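Local coordinates for alkaline phosphatase (Thermus thermophilus, PDB 7KWD), which probably hydrolyses phosphate monoesters as a homodimeric enzyme of the alkaline phosphatase family that binds zinc and magnesium, at residues 38-43 and 263-268; 65-70 and 292-297; 280-285 and 343-348; 311-316 and 438-443. One frame throughout, in Å; residues are numbered along the deposited sequence.

Contact 1: residues 38-43 and 263-268; sequences YRNLIV and GGFVLQ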
# COMPACT_ATOMS: atom_id res chain seq x y z
N TYR A 38 -13.57 -23.20 16.86
CA TYR A 38 -12.75 -24.09 16.08
C TYR A 38 -11.92 -24.92 17.04
O TYR A 38 -11.71 -24.54 18.19
CB TYR A 38 -11.83 -23.31 15.12
CG TYR A 38 -12.59 -22.48 14.12
CD1 TYR A 38 -13.00 -23.00 12.91
CD2 TYR A 38 -12.89 -21.16 14.41
CE1 TYR A 38 -13.69 -22.21 11.99
CE2 TYR A 38 -13.59 -20.37 13.52
CZ TYR A 38 -13.99 -20.89 12.32
OH TYR A 38 -14.68 -20.10 11.44
N ARG A 39 -11.45 -26.07 16.54
CA ARG A 39 -10.50 -26.91 17.26
C ARG A 39 -9.06 -26.67 16.83
O ARG A 39 -8.15 -26.86 17.64
CB ARG A 39 -10.82 -28.41 17.07
CG ARG A 39 -10.28 -29.27 18.26
CD ARG A 39 -10.48 -30.80 18.09
NE ARG A 39 -10.13 -31.19 16.75
CZ ARG A 39 -9.29 -32.17 16.41
NH1 ARG A 39 -8.71 -32.91 17.35
NH2 ARG A 39 -9.04 -32.38 15.11
N ASN A 40 -8.83 -26.29 15.57
CA ASN A 40 -7.49 -26.13 15.03
C ASN A 40 -7.36 -24.72 14.44
O ASN A 40 -8.32 -24.14 13.96
CB ASN A 40 -7.18 -27.16 13.95
CG ASN A 40 -7.42 -28.58 14.41
OD1 ASN A 40 -6.98 -28.98 15.48
ND2 ASN A 40 -8.12 -29.34 13.59
N LEU A 41 -6.13 -24.21 14.47
CA LEU A 41 -5.83 -22.85 14.04
C LEU A 41 -4.54 -22.91 13.24
O LEU A 41 -3.52 -23.40 13.75
CB LEU A 41 -5.66 -21.92 15.23
CG LEU A 41 -5.23 -20.49 14.93
CD1 LEU A 41 -6.33 -19.75 14.20
CD2 LEU A 41 -4.88 -19.79 16.23
N ILE A 42 -4.58 -22.39 12.03
CA ILE A 42 -3.38 -22.19 11.22
C ILE A 42 -3.23 -20.70 11.01
O ILE A 42 -4.20 -20.03 10.63
CB ILE A 42 -3.48 -22.92 9.86
CG1 ILE A 42 -3.82 -24.39 10.07
CG2 ILE A 42 -2.18 -22.76 9.10
CD1 ILE A 42 -4.13 -25.16 8.83
N VAL A 43 -2.04 -20.18 11.29
CA VAL A 43 -1.73 -18.76 11.08
C VAL A 43 -0.62 -18.68 10.03
O VAL A 43 0.50 -19.16 10.27
CB VAL A 43 -1.31 -18.06 12.38
CG1 VAL A 43 -1.11 -16.56 12.13
CG2 VAL A 43 -2.33 -18.28 13.53
N GLY A 263 -5.83 -33.86 20.64
CA GLY A 263 -6.24 -32.57 21.18
C GLY A 263 -6.30 -31.41 20.20
O GLY A 263 -6.62 -30.30 20.62
N GLY A 264 -6.05 -31.63 18.92
CA GLY A 264 -6.05 -30.52 17.99
C GLY A 264 -4.69 -29.84 17.96
O GLY A 264 -3.75 -30.22 18.68
N PHE A 265 -4.58 -28.82 17.11
CA PHE A 265 -3.27 -28.22 16.90
C PHE A 265 -3.33 -26.76 16.49
O PHE A 265 -4.36 -26.26 16.03
CB PHE A 265 -2.51 -29.00 15.81
CG PHE A 265 -3.01 -28.74 14.40
CD1 PHE A 265 -3.96 -29.60 13.84
CD2 PHE A 265 -2.52 -27.67 13.64
CE1 PHE A 265 -4.44 -29.37 12.54
CE2 PHE A 265 -2.98 -27.44 12.35
CZ PHE A 265 -3.94 -28.31 11.80
N VAL A 266 -2.19 -26.09 16.65
CA VAL A 266 -1.95 -24.75 16.13
C VAL A 266 -0.66 -24.79 15.32
O VAL A 266 0.29 -25.49 15.67
CB VAL A 266 -1.86 -23.70 17.26
CG1 VAL A 266 -3.19 -23.65 18.03
CG2 VAL A 266 -0.69 -23.98 18.20
N LEU A 267 -0.64 -24.06 14.22
CA LEU A 267 0.47 -24.04 13.30
C LEU A 267 0.69 -22.60 12.87
O LEU A 267 -0.26 -21.90 12.53
CB LEU A 267 0.18 -24.92 12.08
CG LEU A 267 1.02 -24.77 10.82
CD1 LEU A 267 2.46 -25.13 11.20
CD2 LEU A 267 0.49 -25.68 9.70
N GLN A 268 1.93 -22.15 12.92
CA GLN A 268 2.33 -20.94 12.24
C GLN A 268 3.14 -21.34 11.01
O GLN A 268 4.08 -22.15 11.11
CB GLN A 268 3.16 -20.01 13.13
CG GLN A 268 3.44 -18.66 12.44
CD GLN A 268 4.54 -17.83 13.10
OE1 GLN A 268 5.68 -17.83 12.65
NE2 GLN A 268 4.18 -17.07 14.13

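Contact 2: residues 65-70 and 292-297; sequences QGRVLA and AADEVL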
# COMPACT_ATOMS: atom_id res chain seq x y z
N GLN A 65 1.86 -16.36 -16.29
CA GLN A 65 1.57 -17.76 -16.04
C GLN A 65 0.15 -18.12 -16.44
O GLN A 65 -0.23 -19.28 -16.29
CB GLN A 65 1.83 -18.08 -14.57
CG GLN A 65 3.29 -17.76 -14.15
CD GLN A 65 3.62 -18.17 -12.72
OE1 GLN A 65 2.73 -18.29 -11.89
NE2 GLN A 65 4.90 -18.41 -12.44
N GLY A 66 -0.61 -17.17 -16.97
CA GLY A 66 -1.99 -17.46 -17.37
C GLY A 66 -2.83 -18.09 -16.29
O GLY A 66 -3.68 -18.95 -16.58
N ARG A 67 -2.64 -17.67 -15.04
CA ARG A 67 -3.38 -18.23 -13.90
C ARG A 67 -3.77 -17.10 -12.95
O ARG A 67 -3.07 -16.08 -12.85
CB ARG A 67 -2.54 -19.27 -13.13
CG ARG A 67 -1.24 -18.61 -12.59
CD ARG A 67 -0.29 -19.50 -11.81
NE ARG A 67 -0.65 -19.43 -10.41
CZ ARG A 67 0.17 -19.11 -9.43
NH1 ARG A 67 1.45 -18.83 -9.64
NH2 ARG A 67 -0.31 -19.11 -8.19
N VAL A 68 -4.85 -17.31 -12.21
CA VAL A 68 -5.24 -16.41 -11.13
C VAL A 68 -4.55 -16.85 -9.85
O VAL A 68 -4.70 -17.98 -9.42
CB VAL A 68 -6.75 -16.38 -10.95
CG1 VAL A 68 -7.14 -15.44 -9.83
CG2 VAL A 68 -7.40 -15.99 -12.27
N LEU A 69 -3.79 -15.94 -9.24
CA LEU A 69 -3.16 -16.18 -7.95
C LEU A 69 -4.17 -16.65 -6.91
O LEU A 69 -5.26 -16.08 -6.78
CB LEU A 69 -2.52 -14.85 -7.53
CG LEU A 69 -1.44 -14.79 -6.48
CD1 LEU A 69 -0.16 -15.35 -7.01
CD2 LEU A 69 -1.27 -13.34 -6.08
N ALA A 70 -3.81 -17.69 -6.16
CA ALA A 70 -4.73 -18.18 -5.14
C ALA A 70 -5.08 -17.07 -4.15
O ALA A 70 -6.23 -16.96 -3.71
CB ALA A 70 -4.15 -19.39 -4.42
N ALA A 292 5.81 -18.73 -3.97
CA ALA A 292 5.96 -19.90 -3.12
C ALA A 292 4.90 -19.94 -2.01
O ALA A 292 4.39 -21.01 -1.66
CB ALA A 292 7.35 -19.91 -2.48
N ALA A 293 4.62 -18.79 -1.41
CA ALA A 293 3.54 -18.71 -0.43
C ALA A 293 2.20 -19.11 -1.06
O ALA A 293 1.37 -19.77 -0.42
CB ALA A 293 3.43 -17.29 0.12
N ASP A 294 1.99 -18.74 -2.33
CA ASP A 294 0.72 -19.04 -2.97
C ASP A 294 0.52 -20.54 -3.10
O ASP A 294 -0.59 -21.05 -2.90
CB ASP A 294 0.64 -18.34 -4.34
CG ASP A 294 -0.77 -17.94 -4.72
OD1 ASP A 294 -1.35 -17.07 -4.03
OD2 ASP A 294 -1.29 -18.50 -5.69
N GLU A 295 1.59 -21.27 -3.39
CA GLU A 295 1.46 -22.72 -3.44
C GLU A 295 1.07 -23.27 -2.08
O GLU A 295 0.32 -24.25 -1.97
CB GLU A 295 2.76 -23.38 -3.88
CG GLU A 295 3.09 -23.16 -5.35
CD GLU A 295 4.40 -23.84 -5.76
OE1 GLU A 295 5.26 -23.15 -6.36
OE2 GLU A 295 4.56 -25.06 -5.48
N VAL A 296 1.60 -22.66 -1.01
CA VAL A 296 1.26 -23.09 0.34
C VAL A 296 -0.20 -22.81 0.64
O VAL A 296 -0.90 -23.64 1.23
CB VAL A 296 2.18 -22.41 1.37
CG1 VAL A 296 1.70 -22.69 2.81
CG2 VAL A 296 3.64 -22.88 1.19
N LEU A 297 -0.68 -21.64 0.23
CA LEU A 297 -2.08 -21.26 0.42
C LEU A 297 -3.01 -22.33 -0.12
O LEU A 297 -4.01 -22.67 0.52
CB LEU A 297 -2.32 -19.96 -0.30
CG LEU A 297 -3.31 -18.93 0.18
CD1 LEU A 297 -3.23 -18.69 1.66
CD2 LEU A 297 -3.00 -17.65 -0.64

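Contact 3: residues 280-285 and 343-348; sequences LNDAGA and EPQRAS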
# COMPACT_ATOMS: atom_id res chain seq x y z
N LEU A 280 16.18 -6.05 0.35
CA LEU A 280 17.16 -5.93 -0.73
C LEU A 280 16.69 -5.00 -1.86
O LEU A 280 17.53 -4.56 -2.66
CB LEU A 280 17.44 -7.30 -1.36
CG LEU A 280 17.71 -8.45 -0.41
CD1 LEU A 280 17.99 -9.70 -1.17
CD2 LEU A 280 18.85 -8.11 0.49
N ASN A 281 15.40 -4.70 -1.95
CA ASN A 281 14.82 -3.99 -3.09
C ASN A 281 14.90 -4.86 -4.34
O ASN A 281 15.20 -4.35 -5.42
CB ASN A 281 15.48 -2.65 -3.36
CG ASN A 281 15.05 -1.54 -2.42
OD1 ASN A 281 15.33 -0.39 -2.69
ND2 ASN A 281 14.40 -1.89 -1.29
N ASP A 282 14.69 -6.15 -4.18
CA ASP A 282 14.77 -7.14 -5.25
C ASP A 282 13.36 -7.65 -5.58
O ASP A 282 12.88 -8.64 -5.02
CB ASP A 282 15.70 -8.27 -4.85
CG ASP A 282 15.87 -9.30 -5.95
OD1 ASP A 282 15.09 -9.27 -6.94
OD2 ASP A 282 16.78 -10.14 -5.81
N ALA A 283 12.72 -6.98 -6.55
CA ALA A 283 11.35 -7.33 -6.89
C ALA A 283 11.19 -8.77 -7.36
O ALA A 283 10.15 -9.40 -7.13
CB ALA A 283 10.84 -6.35 -7.97
N GLY A 284 12.21 -9.31 -8.03
CA GLY A 284 12.10 -10.68 -8.52
C GLY A 284 12.17 -11.69 -7.40
O GLY A 284 11.49 -12.72 -7.43
N ALA A 285 13.00 -11.43 -6.39
CA ALA A 285 13.01 -12.34 -5.25
C ALA A 285 11.70 -12.25 -4.46
O ALA A 285 11.15 -13.27 -4.04
CB ALA A 285 14.21 -12.04 -4.35
N GLU A 343 10.39 -12.14 -15.61
CA GLU A 343 10.45 -13.55 -15.96
C GLU A 343 11.88 -14.01 -16.28
O GLU A 343 12.19 -15.19 -16.00
CB GLU A 343 9.52 -13.85 -17.15
CG GLU A 343 9.42 -15.37 -17.48
CD GLU A 343 8.30 -15.71 -18.51
OE1 GLU A 343 7.86 -16.88 -18.57
OE2 GLU A 343 7.87 -14.81 -19.25
N PRO A 344 12.77 -13.19 -16.84
CA PRO A 344 14.15 -13.64 -17.08
C PRO A 344 14.98 -13.80 -15.83
O PRO A 344 16.05 -14.43 -15.93
CB PRO A 344 14.75 -12.52 -17.97
CG PRO A 344 13.52 -11.93 -18.68
CD PRO A 344 12.47 -11.94 -17.59
N GLN A 345 14.57 -13.25 -14.68
CA GLN A 345 15.41 -13.32 -13.49
C GLN A 345 15.59 -14.76 -13.03
O GLN A 345 14.69 -15.59 -13.14
CB GLN A 345 14.82 -12.46 -12.38
CG GLN A 345 14.84 -11.01 -12.75
CD GLN A 345 14.67 -10.11 -11.57
OE1 GLN A 345 14.64 -10.58 -10.45
NE2 GLN A 345 14.57 -8.82 -11.81
N ARG A 346 16.81 -15.07 -12.57
CA ARG A 346 17.18 -16.43 -12.20
C ARG A 346 17.87 -16.51 -10.84
O ARG A 346 18.20 -17.62 -10.40
CB ARG A 346 18.10 -17.05 -13.27
CG ARG A 346 17.44 -17.32 -14.63
CD ARG A 346 16.49 -18.50 -14.58
NE ARG A 346 15.83 -18.68 -15.86
CZ ARG A 346 14.73 -18.04 -16.24
NH1 ARG A 346 14.13 -17.17 -15.42
NH2 ARG A 346 14.21 -18.28 -17.43
N ALA A 347 18.12 -15.38 -10.17
CA ALA A 347 18.69 -15.43 -8.83
C ALA A 347 18.42 -14.11 -8.11
O ALA A 347 18.09 -13.09 -8.73
CB ALA A 347 20.21 -15.71 -8.88
N SER A 348 18.56 -14.15 -6.79
CA SER A 348 18.41 -12.97 -5.97
C SER A 348 19.71 -12.18 -5.88
O SER A 348 20.79 -12.69 -6.15
CB SER A 348 17.99 -13.38 -4.56
OG SER A 348 19.04 -14.15 -3.95
O HOH W 1 14.73 -7.55 -8.95

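Contact 4: residues 311-316 and 438-443; sequences LLIVVS and VMLLLY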
# COMPACT_ATOMS: atom_id res chain seq x y z
N LEU A 311 -9.57 -23.13 11.52
CA LEU A 311 -9.56 -21.76 11.03
C LEU A 311 -8.20 -21.42 10.44
O LEU A 311 -7.17 -21.69 11.06
CB LEU A 311 -9.91 -20.78 12.14
CG LEU A 311 -9.71 -19.32 11.72
CD1 LEU A 311 -10.75 -18.94 10.67
CD2 LEU A 311 -9.84 -18.39 12.91
N LEU A 312 -8.19 -20.80 9.26
CA LEU A 312 -6.97 -20.31 8.65
C LEU A 312 -6.99 -18.80 8.67
O LEU A 312 -7.91 -18.16 8.13
CB LEU A 312 -6.81 -20.83 7.21
CG LEU A 312 -5.75 -20.11 6.41
CD1 LEU A 312 -4.36 -20.29 7.02
CD2 LEU A 312 -5.81 -20.57 4.98
N ILE A 313 -5.98 -18.21 9.31
CA ILE A 313 -5.75 -16.77 9.30
C ILE A 313 -4.54 -16.51 8.41
O ILE A 313 -3.47 -17.07 8.66
CB ILE A 313 -5.49 -16.22 10.72
CG1 ILE A 313 -6.70 -16.46 11.61
CG2 ILE A 313 -5.11 -14.72 10.63
CD1 ILE A 313 -6.57 -15.85 13.01
N VAL A 314 -4.70 -15.64 7.41
CA VAL A 314 -3.60 -15.21 6.54
C VAL A 314 -3.40 -13.72 6.77
O VAL A 314 -4.33 -12.92 6.61
CB VAL A 314 -3.89 -15.51 5.06
CG1 VAL A 314 -2.68 -15.22 4.20
CG2 VAL A 314 -4.29 -16.95 4.92
N VAL A 315 -2.18 -13.34 7.16
CA VAL A 315 -1.94 -11.98 7.62
C VAL A 315 -0.53 -11.57 7.26
O VAL A 315 0.42 -12.37 7.34
CB VAL A 315 -2.17 -11.87 9.14
CG1 VAL A 315 -1.11 -12.65 9.89
CG2 VAL A 315 -2.21 -10.39 9.58
N SER A 316 -0.38 -10.31 6.89
CA SER A 316 0.94 -9.70 6.81
C SER A 316 1.26 -9.02 8.14
O SER A 316 0.36 -8.43 8.76
CB SER A 316 1.00 -8.68 5.68
OG SER A 316 2.22 -7.95 5.77
N VAL A 438 -1.89 -3.33 6.47
CA VAL A 438 -1.65 -4.47 5.60
C VAL A 438 -2.74 -5.53 5.78
O VAL A 438 -3.65 -5.40 6.60
CB VAL A 438 -0.25 -5.09 5.85
CG1 VAL A 438 0.81 -4.10 5.38
CG2 VAL A 438 -0.10 -5.42 7.33
N MET A 439 -2.61 -6.57 4.97
CA MET A 439 -3.65 -7.58 4.78
C MET A 439 -3.94 -8.40 6.03
O MET A 439 -3.04 -8.88 6.71
CB MET A 439 -3.21 -8.52 3.68
CG MET A 439 -4.07 -9.74 3.48
SD MET A 439 -3.38 -10.79 2.18
CE MET A 439 -2.07 -11.59 2.97
N LEU A 440 -5.24 -8.62 6.28
CA LEU A 440 -5.72 -9.63 7.22
C LEU A 440 -6.88 -10.37 6.57
O LEU A 440 -7.85 -9.73 6.14
CB LEU A 440 -6.19 -9.01 8.53
CG LEU A 440 -7.01 -9.86 9.50
CD1 LEU A 440 -6.25 -11.07 10.08
CD2 LEU A 440 -7.43 -8.97 10.64
N LEU A 441 -6.79 -11.69 6.53
CA LEU A 441 -7.75 -12.52 5.80
C LEU A 441 -8.10 -13.76 6.59
O LEU A 441 -7.22 -14.42 7.14
CB LEU A 441 -7.16 -12.93 4.44
CG LEU A 441 -7.72 -14.11 3.64
CD1 LEU A 441 -9.02 -13.73 3.00
CD2 LEU A 441 -6.72 -14.48 2.55
N LEU A 442 -9.39 -14.11 6.58
CA LEU A 442 -9.91 -15.25 7.31
C LEU A 442 -10.47 -16.29 6.35
O LEU A 442 -11.30 -15.97 5.48
CB LEU A 442 -11.02 -14.85 8.27
CG LEU A 442 -10.64 -13.76 9.28
CD1 LEU A 442 -11.88 -13.37 10.11
CD2 LEU A 442 -9.55 -14.25 10.15
N TYR A 443 -10.05 -17.53 6.50
CA TYR A 443 -10.49 -18.60 5.60
C TYR A 443 -11.04 -19.70 6.48
O TYR A 443 -10.28 -20.43 7.14
CB TYR A 443 -9.36 -19.09 4.71
CG TYR A 443 -9.84 -20.10 3.69
CD1 TYR A 443 -9.92 -21.45 4.00
CD2 TYR A 443 -10.25 -19.70 2.43
CE1 TYR A 443 -10.39 -22.38 3.08
CE2 TYR A 443 -10.70 -20.63 1.51
CZ TYR A 443 -10.76 -21.96 1.84
OH TYR A 443 -11.22 -22.86 0.89

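Contact 1: residues 38-43 and 263-268
In the central sheet of the alkaline phosphatase fold, strands 40-46 and 265-271 run parallel, and their pairing starts where the side chain of Asn-40 meets Phe-265. Asn-40 OD1 accepts the backbone N-H of Phe-265 at 2.9 Å, the donor tilted 25° from the carbonyl plane. Here a side-chain amide does the work of a main-chain acceptor, and its ND2 is held in turn by Thr-310 OG1. The same amide stacks on the phenyl ring, the two planes 19° apart, with Asn-40 CB over the ring face, 4.0 Å from the Phe-265 centroid. Gly-264 suits this turn of chain: a side chain on it would collide with Asn-40 OD1 and Arg-39 O. Its CA lies over one face of the Arg-39 guanidinium, whose NE is salt-bridged to Asp-309.

Further along, the strands follow regular parallel register. Leu-41 N bonds to Phe-265 O, Leu-267 N to Leu-41 O, and Val-43 N to Leu-267 O at 2.8 Å, the last almost straight. The sheet is sandwiched between helices: Ile-42, Phe-265 and Leu-267 pack against helix 247-259, whereas Leu-41, Val-43, Val-266 and Gln-268 face helices 125-131 and 459-468. Ile-42 divides its branches, CG1 touching Phe-265 CE2 at 3.9 Å and CG2 lying beside Leu-267 CD2 at 4.0 Å. On the other face Leu-41 CB meets Val-266 CG1 at 4.1 Å. Gln-268 carries its CG anti to the backbone N (chi1 -173°), 3.7 Å from Val-43 O, and its NE2 bonds to the carbonyl of Thr-148, a magnesium ligand.

Contact 2: residues 65-70 and 292-297
Arg-67 and Asp-294 meet tip to tip, joining the loop between helices 51-65 and 70-75 to the long helix 283-306. Arg-67 NH2 forms a salt bridge with Asp-294 OD2 at 2.8 Å; the oxygen lies at the edge of the guanidinium, near its plane, while the carboxylate is turned 48° from it. The arginine chain runs extended through chi2 and then bends at chi3 (-91°), turning beyond CD so that its end lies between Gln-65 and Asp-294. A second bond fixes the rotation of the guanidinium: its NH1 donates to Gln-65 OE1 at 2.6 Å, nearly in line with that carbonyl.

Asp-294 OD2 has a second partner: the backbone N-H of Ala-70 meets it on its syn lone pair at 2.7 Å. The other oxygen, OD1, accepts from Leu-71 N. Leu-69 shields the carboxylate with carbon: its CG, anti to the backbone N (chi1 -161°), lies 3.3 Å from Asp-294 OD1, and its CD1 is 3.5 Å from Asp-294 CG. Beside this polar group, Ala-70 CB comes within 4.3 Å of Leu-297 CD2, a loose apolar touch. An alanine in place of Asp-294 would probably leave the NH2 of Arg-67 and the first N-H groups of helix 70-75 without their buried acceptor.

Gly-66 and Val-68 of the same loop make backbone hydrogen bonds to the second subunit. The N-cap position of helix 70-75 is occupied by Leu-69, whose side chain has no acceptor, and it is a carboxylate from another helix that receives the first-turn N-H groups at this helix N-terminus.

Contact 3: residues 280-285 and 343-348
Gly-284 and Gln-345 make the tight end of this contact: Gln-345 OE1 sits 3.2 Å from Gly-284 CA, where the CB of any other residue would collide with it. Asp-282 is equally close-set against the other segment, its OD2 3.3 Å from Ser-348 CA, and beside it Ala-285 CB touches Ser-348 CB at 4.0 Å. No hydrogen bond passes directly between the segments. A water links them instead, donating to Asp-282 OD1 at 2.7 Å and accepting from Gln-345 NE2 at 3.1 Å. Lys-373 reinforces the join with a salt bridge to Asp-282 OD2 and hydrogen bonds to Gln-345 OE1 and Ala-347 O.

Away from these contacts the segment is more open: Pro-344 is exposed and Arg-346 partly so, folding back on its own segment with NH1 donating to Glu-343 O and Gln-345 O.

With CG anti to the backbone N (chi1 -178°), Asp-282 turns its carboxylate to the first turn of helix 283-306, where OD1 accepts from Ala-285 N at 3.1 Å, the N-H coming down on the carboxylate from over its plane. A weak second bond comes from Gly-284 N, while OD2 accepts from Phe-349 N. An alanine at Asp-282 would probably leave the start of helix 283-306 uncapped and Lys-373 without its carboxylate mate. Ser-348 occupies the N-cap position of helix 349-356, its OG bonded to His-351 N and Asp-236. In the first segment a Schellman motif at Asn-281 closes helix 273-280, which carries the zinc ligands Asp-275 and His-279, and the N-cap aspartate of the next helix follows at once.

Contact 4: residues 311-316 and 438-443
Val-314 and Leu-441 form a hydrogen-bonded pair at the middle of an antiparallel strand pairing, 310-325 with 438-443, beside the parallel strands of the alkaline phosphatase sheet. Val-314 N donates to Leu-441 O at 2.8 Å, nearly straight at 172°, and Leu-441 N returns a bond to Val-314 O. Leu-312 and Tyr-443 repeat this exchange, and Ser-316 N closes the pairing on Met-439 O.

From its root outward, Val-314 first meets Leu-441, CB lying 3.9 Å from Leu-441 CD2 with the two side chains pointing the same way. Its CG1, anti to the backbone N (chi1 -173°), touches Met-439 CE at 3.9 Å, the methionine reaching back through a bend at chi3. CG2 comes to 4.2 Å from Leu-441 CD2. On the other face Ile-313 puts CG1 against Leu-442 CD2 and CG2 against Leu-440 CD1.

The strand leads directly to the zinc ligands Asp-317 and His-318. Just before them Ser-316 bonds through OG to Phe-49 O, while its own carbonyl O lies 3.4 Å from Val-438 CG2.

All four contacts are buried, but their chemistry follows their place. Contacts 1 and 4 are core strand pairings, one parallel and one antiparallel, and they adjoin: strands 40-46 and 310-325 are neighbours, with Ile-42 N 2.9 Å from Leu-311 O in a probable hydrogen bond. Backbone bonds and apolar side chains dominate both. Contacts 2 and 3 share helix 283-306, their centres about 17 Å apart, and rely on aspartates that serve helix starts, with ionic partners and, in contact 3, a water. Contact 2 borders the second subunit and meets contact 4 where Leu-297 CD1 packs on Val-314 CG2 at 3.8 Å; the loop of contact 3 reaches the surface at Pro-344.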